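Local coordinates for protein neurotoxin (Clostridium botulinum, PDB 2QN0) that acts as the zinc-dependent light chain protease of botulinum neurotoxin type C1, probably cleaving SNARE proteins of the nerve terminal, at residues I191-S203 with S217-L231. Numbering follows the deposited sequence.
With ZN (zinc ion), chain B.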
ATOM      1  N   ILE A 191      -3.947   5.895  -0.028  1.00 14.33           N
ATOM      2  CA  ILE A 191      -3.523   6.079   1.354  1.00 14.73           C
ATOM      3  C   ILE A 191      -3.455   4.673   1.929  1.00 14.25           C
ATOM      4  O   ILE A 191      -4.426   3.917   1.861  1.00 14.84           O
ATOM      5  CB  ILE A 191      -4.515   6.924   2.184  1.00 15.01           C
ATOM      6  CG1 ILE A 191      -4.440   8.390   1.742  1.00 17.81           C
ATOM      7  CG2 ILE A 191      -4.181   6.796   3.677  1.00 17.51           C
ATOM      8  CD1 ILE A 191      -5.323   9.335   2.545  1.00 18.97           C
ATOM      9  N   ILE A 192      -2.290   4.319   2.456  1.00 14.12           N
ATOM     10  CA  ILE A 192      -2.068   3.010   3.058  1.00 13.22           C
ATOM     11  C   ILE A 192      -1.965   3.205   4.569  1.00 15.06           C
ATOM     12  O   ILE A 192      -1.072   3.906   5.035  1.00 17.45           O
ATOM     13  CB  ILE A 192      -0.741   2.383   2.560  1.00 14.00           C
ATOM     14  CG1 ILE A 192      -0.826   2.086   1.058  1.00 13.91           C
ATOM     15  CG2 ILE A 192      -0.436   1.106   3.348  1.00 14.88           C
ATOM     16  CD1 ILE A 192       0.478   1.554   0.460  1.00 13.18           C
ATOM     17  N   SER A 193      -2.881   2.599   5.322  1.00 14.04           N
ATOM     18  CA  SER A 193      -2.877   2.705   6.788  1.00 15.32           C
ATOM     19  C   SER A 193      -2.371   1.364   7.301  1.00 17.06           C
ATOM     20  O   SER A 193      -2.985   0.318   7.059  1.00 15.51           O
ATOM     21  CB  SER A 193      -4.285   3.001   7.295  1.00 15.79           C
ATOM     22  OG  SER A 193      -4.752   4.215   6.731  1.00 18.78           O
ATOM     23  N   ILE A 194      -1.269   1.397   8.043  1.00 15.50           N
ATOM     24  CA  ILE A 194      -0.645   0.154   8.460  1.00 15.56           C
ATOM     25  C   ILE A 194       0.392   0.314   9.570  1.00 16.61           C
ATOM     26  O   ILE A 194       0.856   1.419   9.852  1.00 17.75           O
ATOM     27  CB  ILE A 194       0.083  -0.421   7.224  1.00 16.36           C
ATOM     28  CG1 ILE A 194       0.686  -1.794   7.500  1.00 17.36           C
ATOM     29  CG2 ILE A 194       1.188   0.558   6.807  1.00 16.30           C
ATOM     30  CD1 ILE A 194       1.353  -2.396   6.269  1.00 17.49           C
ATOM     31  N   SER A 195       0.733  -0.808  10.196  1.00 15.93           N
ATOM     32  CA  SER A 195       1.792  -0.864  11.199  1.00 17.85           C
ATOM     33  C   SER A 195       2.403  -2.246  11.010  1.00 17.98           C
ATOM     34  O   SER A 195       1.971  -3.216  11.628  1.00 18.29           O
ATOM     35  CB  SER A 195       1.268  -0.727  12.622  1.00 20.66           C
ATOM     36  OG  SER A 195       2.378  -0.721  13.510  1.00 20.37           O
ATOM     37  N   PRO A 196       3.417  -2.348  10.140  1.00 18.96           N
ATOM     38  CA  PRO A 196       4.096  -3.612   9.843  1.00 18.56           C
ATOM     39  C   PRO A 196       4.676  -4.392  11.017  1.00 20.45           C
ATOM     40  O   PRO A 196       4.822  -5.609  10.915  1.00 19.72           O
ATOM     41  CB  PRO A 196       5.171  -3.203   8.838  1.00 18.90           C
ATOM     42  CG  PRO A 196       4.567  -2.018   8.151  1.00 19.39           C
ATOM     43  CD  PRO A 196       3.959  -1.259   9.307  1.00 20.27           C
ATOM     44  N   ARG A 197       5.006  -3.725  12.125  1.00 19.98           N
ATOM     45  CA  ARG A 197       5.586  -4.468  13.246  1.00 21.31           C
ATOM     46  C   ARG A 197       4.582  -5.380  13.943  1.00 20.99           C
ATOM     47  O   ARG A 197       4.965  -6.219  14.754  1.00 22.16           O
ATOM     48  CB  ARG A 197       6.259  -3.533  14.266  1.00 20.62           C
ATOM     49  CG  ARG A 197       5.362  -2.858  15.280  1.00 23.22           C
ATOM     50  CD  ARG A 197       6.239  -2.207  16.360  1.00 24.66           C
ATOM     51  NE  ARG A 197       5.483  -1.392  17.309  1.00 27.63           N
ATOM     52  CZ  ARG A 197       4.755  -1.878  18.310  1.00 28.71           C
ATOM     53  NH1 ARG A 197       4.678  -3.185  18.508  1.00 26.60           N
ATOM     54  NH2 ARG A 197       4.100  -1.052  19.116  1.00 29.45           N
ATOM     55  N   PHE A 198       3.298  -5.211  13.641  1.00 19.35           N
ATOM     56  CA  PHE A 198       2.271  -6.085  14.211  1.00 19.41           C
ATOM     57  C   PHE A 198       2.128  -7.182  13.163  1.00 19.61           C
ATOM     58  O   PHE A 198       1.447  -7.006  12.151  1.00 19.10           O
ATOM     59  CB  PHE A 198       0.961  -5.318  14.400  1.00 19.92           C
ATOM     60  CG  PHE A 198       0.970  -4.406  15.594  1.00 22.06           C
ATOM     61  CD1 PHE A 198       0.515  -4.853  16.831  1.00 24.11           C
ATOM     62  CD2 PHE A 198       1.468  -3.111  15.494  1.00 22.53           C
ATOM     63  CE1 PHE A 198       0.558  -4.024  17.953  1.00 24.20           C
ATOM     64  CE2 PHE A 198       1.517  -2.274  16.611  1.00 22.44           C
ATOM     65  CZ  PHE A 198       1.060  -2.734  17.841  1.00 23.18           C
ATOM     66  N   MET A 199       2.783  -8.311  13.415  1.00 17.07           N
ATOM     67  CA  MET A 199       2.809  -9.416  12.466  1.00 17.50           C
ATOM     68  C   MET A 199       1.815 -10.554  12.636  1.00 18.25           C
ATOM     69  O   MET A 199       1.622 -11.086  13.728  1.00 16.91           O
ATOM     70  CB  MET A 199       4.217 -10.012  12.434  1.00 17.78           C
ATOM     71  CG  MET A 199       5.307  -9.003  12.122  1.00 18.92           C
ATOM     72  SD  MET A 199       6.936  -9.655  12.520  1.00 20.83           S
ATOM     73  CE  MET A 199       7.095  -9.113  14.238  1.00 19.07           C
ATOM     74  N   LEU A 200       1.209 -10.934  11.518  1.00 17.61           N
ATOM     75  CA  LEU A 200       0.256 -12.029  11.465  1.00 18.72           C
ATOM     76  C   LEU A 200       1.061 -13.324  11.590  1.00 18.19           C
ATOM     77  O   LEU A 200       2.188 -13.407  11.093  1.00 17.33           O
ATOM     78  CB  LEU A 200      -0.484 -11.957  10.121  1.00 21.51           C
ATOM     79  CG  LEU A 200      -1.422 -13.049   9.602  1.00 23.93           C
ATOM     80  CD1 LEU A 200      -2.373 -12.433   8.572  1.00 21.81           C
ATOM     81  CD2 LEU A 200      -0.617 -14.180   8.980  1.00 22.89           C
ATOM     82  N   THR A 201       0.503 -14.322  12.274  1.00 16.00           N
ATOM     83  CA  THR A 201       1.186 -15.604  12.444  1.00 15.63           C
ATOM     84  C   THR A 201       0.399 -16.725  11.768  1.00 16.24           C
ATOM     85  O   THR A 201      -0.829 -16.662  11.677  1.00 15.28           O
ATOM     86  CB  THR A 201       1.389 -15.940  13.936  1.00 16.51           C
ATOM     87  OG1 THR A 201       0.130 -15.898  14.615  1.00 17.31           O
ATOM     88  CG2 THR A 201       2.342 -14.929  14.580  1.00 16.85           C
ATOM     89  N   TYR A 202       1.109 -17.752  11.314  1.00 16.22           N
ATOM     90  CA  TYR A 202       0.491 -18.864  10.592  1.00 17.03           C
ATOM     91  C   TYR A 202       1.346 -20.127  10.678  1.00 18.22           C
ATOM     92  O   TYR A 202       2.501 -20.073  11.103  1.00 18.03           O
ATOM     93  CB  TYR A 202       0.357 -18.463   9.122  1.00 16.53           C
ATOM     94  CG  TYR A 202       1.692 -18.017   8.560  1.00 15.05           C
ATOM     95  CD1 TYR A 202       2.601 -18.944   8.042  1.00 15.21           C
ATOM     96  CD2 TYR A 202       2.106 -16.689   8.680  1.00 15.55           C
ATOM     97  CE1 TYR A 202       3.889 -18.565   7.675  1.00 14.16           C
ATOM     98  CE2 TYR A 202       3.398 -16.301   8.316  1.00 15.89           C
ATOM     99  CZ  TYR A 202       4.282 -17.244   7.822  1.00 16.25           C
ATOM    100  OH  TYR A 202       5.576 -16.881   7.517  1.00 18.41           O
ATOM    101  N   SER A 203       0.773 -21.257  10.262  1.00 17.03           N
ATOM    102  CA  SER A 203       1.489 -22.531  10.243  1.00 17.10           C
ATOM    103  C   SER A 203       1.406 -23.148   8.843  1.00 17.77           C
ATOM    104  O   SER A 203       2.218 -24.002   8.482  1.00 16.81           O
ATOM    105  CB  SER A 203       0.916 -23.504  11.283  1.00 18.03           C
ATOM    106  OG  SER A 203      -0.454 -23.779  11.056  1.00 20.93           O
ATOM    107  N   SER A 217       5.490 -25.772  13.203  1.00 18.16           N
ATOM    108  CA  SER A 217       5.786 -24.538  13.917  1.00 18.86           C
ATOM    109  C   SER A 217       4.937 -23.384  13.410  1.00 19.30           C
ATOM    110  O   SER A 217       4.459 -23.398  12.273  1.00 19.50           O
ATOM    111  CB  SER A 217       7.256 -24.145  13.727  1.00 19.40           C
ATOM    112  OG  SER A 217       8.143 -25.106  14.265  1.00 20.90           O
ATOM    113  N   GLU A 218       4.748 -22.387  14.268  1.00 18.47           N
ATOM    114  CA  GLU A 218       4.029 -21.183  13.882  1.00 19.22           C
ATOM    115  C   GLU A 218       5.137 -20.226  13.449  1.00 20.20           C
ATOM    116  O   GLU A 218       6.206 -20.196  14.060  1.00 18.10           O
ATOM    117  CB  GLU A 218       3.272 -20.598  15.071  1.00 19.69           C
ATOM    118  CG  GLU A 218       1.975 -21.315  15.388  1.00 23.04           C
ATOM    119  CD  GLU A 218       1.285 -20.740  16.608  1.00 24.83           C
ATOM    120  OE1 GLU A 218       1.382 -19.515  16.822  1.00 25.98           O
ATOM    121  OE2 GLU A 218       0.634 -21.512  17.343  1.00 27.18           O
ATOM    122  N   PHE A 219       4.889 -19.470  12.385  1.00 17.43           N
ATOM    123  CA  PHE A 219       5.858 -18.509  11.860  1.00 16.31           C
ATOM    124  C   PHE A 219       5.175 -17.153  11.803  1.00 16.72           C
ATOM    125  O   PHE A 219       3.948 -17.072  11.820  1.00 16.45           O
ATOM    126  CB  PHE A 219       6.277 -18.896  10.435  1.00 16.64           C
ATOM    127  CG  PHE A 219       7.211 -20.074  10.361  1.00 15.99           C
ATOM    128  CD1 PHE A 219       8.587 -19.893  10.460  1.00 16.63           C
ATOM    129  CD2 PHE A 219       6.716 -21.360  10.154  1.00 15.91           C
ATOM    130  CE1 PHE A 219       9.459 -20.976  10.347  1.00 17.32           C
ATOM    131  CE2 PHE A 219       7.578 -22.448  10.041  1.00 17.52           C
ATOM    132  CZ  PHE A 219       8.954 -22.257  10.136  1.00 17.19           C
ATOM    133  N   CYS A 220       5.966 -16.089  11.738  1.00 16.56           N
ATOM    134  CA  CYS A 220       5.400 -14.752  11.637  1.00 17.07           C
ATOM    135  C   CYS A 220       5.602 -14.275  10.202  1.00 15.40           C
ATOM    136  O   CYS A 220       6.426 -14.824   9.470  1.00 15.58           O
ATOM    137  CB  CYS A 220       6.121 -13.790  12.587  1.00 17.90           C
ATOM    138  SG  CYS A 220       7.856 -13.483  12.134  1.00 20.90           S
ATOM    139  N   MET A 221       4.826 -13.282   9.784  1.00 16.20           N
ATOM    140  CA  MET A 221       5.013 -12.723   8.453  1.00 15.09           C
ATOM    141  C   MET A 221       6.130 -11.693   8.594  1.00 17.51           C
ATOM    142  O   MET A 221       6.214 -11.004   9.611  1.00 18.08           O
ATOM    143  CB  MET A 221       3.750 -12.002   7.966  1.00 17.08           C
ATOM    144  CG  MET A 221       2.757 -12.882   7.225  1.00 18.20           C
ATOM    145  SD  MET A 221       1.478 -11.863   6.469  1.00 20.35           S
ATOM    146  CE  MET A 221       2.366 -11.210   5.068  1.00 19.15           C
ATOM    147  N   ASP A 222       6.996 -11.601   7.593  1.00 16.24           N
ATOM    148  CA  ASP A 222       8.060 -10.609   7.633  1.00 17.32           C
ATOM    149  C   ASP A 222       7.368  -9.272   7.365  1.00 17.07           C
ATOM    150  O   ASP A 222       6.575  -9.150   6.424  1.00 16.63           O
ATOM    151  CB  ASP A 222       9.095 -10.885   6.539  1.00 17.83           C
ATOM    152  CG  ASP A 222      10.286  -9.936   6.608  1.00 17.59           C
ATOM    153  OD1 ASP A 222      10.070  -8.724   6.800  1.00 18.36           O
ATOM    154  OD2 ASP A 222      11.436 -10.403   6.464  1.00 19.73           O
ATOM    155  N   PRO A 223       7.639  -8.258   8.198  1.00 18.25           N
ATOM    156  CA  PRO A 223       7.029  -6.940   8.026  1.00 16.86           C
ATOM    157  C   PRO A 223       7.102  -6.373   6.608  1.00 15.48           C
ATOM    158  O   PRO A 223       6.192  -5.651   6.190  1.00 15.63           O
ATOM    159  CB  PRO A 223       7.791  -6.077   9.028  1.00 17.14           C
ATOM    160  CG  PRO A 223       8.035  -7.032  10.142  1.00 19.34           C
ATOM    161  CD  PRO A 223       8.466  -8.293   9.420  1.00 18.22           C
ATOM    162  N   ILE A 224       8.161  -6.677   5.855  1.00 14.69           N
ATOM    163  CA  ILE A 224       8.221  -6.116   4.510  1.00 14.84           C
ATOM    164  C   ILE A 224       7.133  -6.678   3.601  1.00 14.85           C
ATOM    165  O   ILE A 224       6.683  -5.987   2.694  1.00 14.80           O
ATOM    166  CB  ILE A 224       9.596  -6.305   3.803  1.00 16.31           C
ATOM    167  CG1 ILE A 224       9.961  -7.785   3.698  1.00 16.49           C
ATOM    168  CG2 ILE A 224      10.668  -5.488   4.522  1.00 17.56           C
ATOM    169  CD1 ILE A 224      10.984  -8.066   2.610  1.00 14.83           C
ATOM    170  N   LEU A 225       6.706  -7.916   3.837  1.00 14.85           N
ATOM    171  CA  LEU A 225       5.659  -8.498   2.994  1.00 15.38           C
ATOM    172  C   LEU A 225       4.296  -7.918   3.342  1.00 15.55           C
ATOM    173  O   LEU A 225       3.431  -7.781   2.478  1.00 14.45           O
ATOM    174  CB  LEU A 225       5.636 -10.025   3.112  1.00 16.12           C
ATOM    175  CG  LEU A 225       6.816 -10.760   2.457  1.00 17.86           C
ATOM    176  CD1 LEU A 225       6.409 -12.195   2.155  1.00 17.45           C
ATOM    177  CD2 LEU A 225       7.226 -10.075   1.167  1.00 19.55           C
ATOM    178  N   ILE A 226       4.104  -7.576   4.612  1.00 13.85           N
ATOM    179  CA  ILE A 226       2.850  -6.976   5.039  1.00 13.96           C
ATOM    180  C   ILE A 226       2.732  -5.631   4.319  1.00 14.80           C
ATOM    181  O   ILE A 226       1.673  -5.275   3.795  1.00 14.56           O
ATOM    182  CB  ILE A 226       2.837  -6.750   6.569  1.00 15.85           C
ATOM    183  CG1 ILE A 226       2.942  -8.098   7.292  1.00 16.95           C
ATOM    184  CG2 ILE A 226       1.566  -6.019   6.981  1.00 17.04           C
ATOM    185  CD1 ILE A 226       2.980  -7.990   8.816  1.00 19.53           C
ATOM    186  N   LEU A 227       3.837  -4.890   4.282  1.00 12.89           N
ATOM    187  CA  LEU A 227       3.856  -3.592   3.620  1.00 11.95           C
ATOM    188  C   LEU A 227       3.806  -3.723   2.094  1.00 12.30           C
ATOM    189  O   LEU A 227       3.021  -3.038   1.432  1.00 12.96           O
ATOM    190  CB  LEU A 227       5.109  -2.806   4.039  1.00 14.10           C
ATOM    191  CG  LEU A 227       5.372  -1.456   3.360  1.00 15.54           C
ATOM    192  CD1 LEU A 227       4.177  -0.528   3.545  1.00 16.10           C
ATOM    193  CD2 LEU A 227       6.636  -0.829   3.958  1.00 16.33           C
ATOM    194  N   MET A 228       4.631  -4.604   1.536  1.00 11.79           N
ATOM    195  CA  MET A 228       4.653  -4.789   0.085  1.00 13.04           C
ATOM    196  C   MET A 228       3.292  -5.241  -0.431  1.00 12.26           C
ATOM    197  O   MET A 228       2.900  -4.890  -1.542  1.00 12.60           O
ATOM    198  CB  MET A 228       5.733  -5.793  -0.318  1.00 12.81           C
ATOM    199  CG  MET A 228       7.148  -5.225  -0.197  1.00 14.57           C
ATOM    200  SD  MET A 228       8.437  -6.388  -0.653  1.00 14.65           S
ATOM    201  CE  MET A 228       8.537  -6.116  -2.421  1.00 14.45           C
ATOM    202  N   HIS A 229       2.573  -6.018   0.374  1.00 12.57           N
ATOM    203  CA  HIS A 229       1.240  -6.467  -0.021  1.00 11.84           C
ATOM    204  C   HIS A 229       0.368  -5.235  -0.273  1.00 13.14           C
ATOM    205  O   HIS A 229      -0.331  -5.157  -1.289  1.00 12.76           O
ATOM    206  CB  HIS A 229       0.615  -7.332   1.079  1.00 11.92           C
ATOM    207  CG  HIS A 229      -0.819  -7.683   0.830  1.00 13.08           C
ATOM    208  ND1 HIS A 229      -1.217  -8.930   0.397  1.00 13.23           N
ATOM    209  CD2 HIS A 229      -1.950  -6.947   0.946  1.00 14.32           C
ATOM    210  CE1 HIS A 229      -2.531  -8.948   0.262  1.00 14.36           C
ATOM    211  NE2 HIS A 229      -2.999  -7.758   0.588  1.00 13.00           N
ATOM    212  N   GLU A 230       0.409  -4.264   0.641  1.00 12.02           N
ATOM    213  CA  GLU A 230      -0.385  -3.051   0.463  1.00 11.65           C
ATOM    214  C   GLU A 230       0.150  -2.222  -0.704  1.00 11.70           C
ATOM    215  O   GLU A 230      -0.620  -1.563  -1.406  1.00 12.38           O
ATOM    216  CB  GLU A 230      -0.397  -2.198   1.744  1.00 13.20           C
ATOM    217  CG  GLU A 230      -1.082  -2.850   2.955  1.00 13.62           C
ATOM    218  CD  GLU A 230      -2.473  -3.400   2.650  1.00 15.33           C
ATOM    219  OE1 GLU A 230      -3.275  -2.708   1.981  1.00 13.94           O
ATOM    220  OE2 GLU A 230      -2.771  -4.526   3.098  1.00 14.92           O
ATOM    221  N   LEU A 231       1.463  -2.246  -0.921  1.00 11.47           N
ATOM    222  CA  LEU A 231       2.034  -1.497  -2.040  1.00 11.32           C
ATOM    223  C   LEU A 231       1.495  -2.066  -3.358  1.00 12.57           C
ATOM    224  O   LEU A 231       1.430  -1.363  -4.367  1.00 12.58           O
ATOM    225  CB  LEU A 231       3.569  -1.557  -2.020  1.00 12.49           C
ATOM    226  CG  LEU A 231       4.244  -0.831  -0.841  1.00 11.17           C
ATOM    227  CD1 LEU A 231       5.763  -0.962  -0.964  1.00 13.56           C
ATOM    228  CD2 LEU A 231       3.842   0.647  -0.835  1.00 12.65           C
TER
HETATM  229 ZN    ZN B 431      -4.829  -6.730   0.591  1.00 16.27          ZN
HETATM  230  O   HOH W   1       4.619 -24.339   9.595  1.00 21.41           O
HETATM  231  O   HOH W   2      -4.967  -5.665   2.374  1.00 15.79           O
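Ile192 and Ile194 lie against the zinc-binding HExxH helix of this clostridial neurotoxin protease, where His229 and Glu230 supply the first two named residues of the motif. Ile192 lays CG2 on Glu230 CB at 3.7 Å and sends CD1 to Leu231. Two residues on, Ile194 swings CG1 opposite its own backbone N (chi1 -175°), and the extended branch brings CD1 to 3.7 Å from Ile226 CG2, beside Leu227. The chain then turns at Ser195–Phe198, and Pro196 packs its CB 3.9 Å from Pro223 CB in the helix's first turn. Met199 carries SD to 3.7 Å from Pro223 CG, with Met221 O also close.

Beyond the turn the two segments pair as a short antiparallel ladder. Tyr202 and Phe219 exchange both backbone bonds, and Met221 N also donates to Leu200 O at 2.9 Å. Tyr202 has CG between its backbone N and carbonyl carbon (chi1 54°), which folds the ring back across the partner strand: Phe219 O sits over one face, and CE2 meets Met221 CG.

In the second shell, Asp222 N-caps the helix through OD1 to Ile224 N, while its OD2 forms a salt bridge with Arg96. Backbone bonds from Ile192 to Ile157 and Thr159, and from Ile194 to Thr159, join segment 191-203 to the larger mixed sheet. Thr170 bonds Glu230 OE1. Helix 223-238 brings His229 and His233 to the zinc, Glu269 of helix 267-273 completes the protein ligands, and the zinc-bound water lies 2.6 Å from Glu230 OE2.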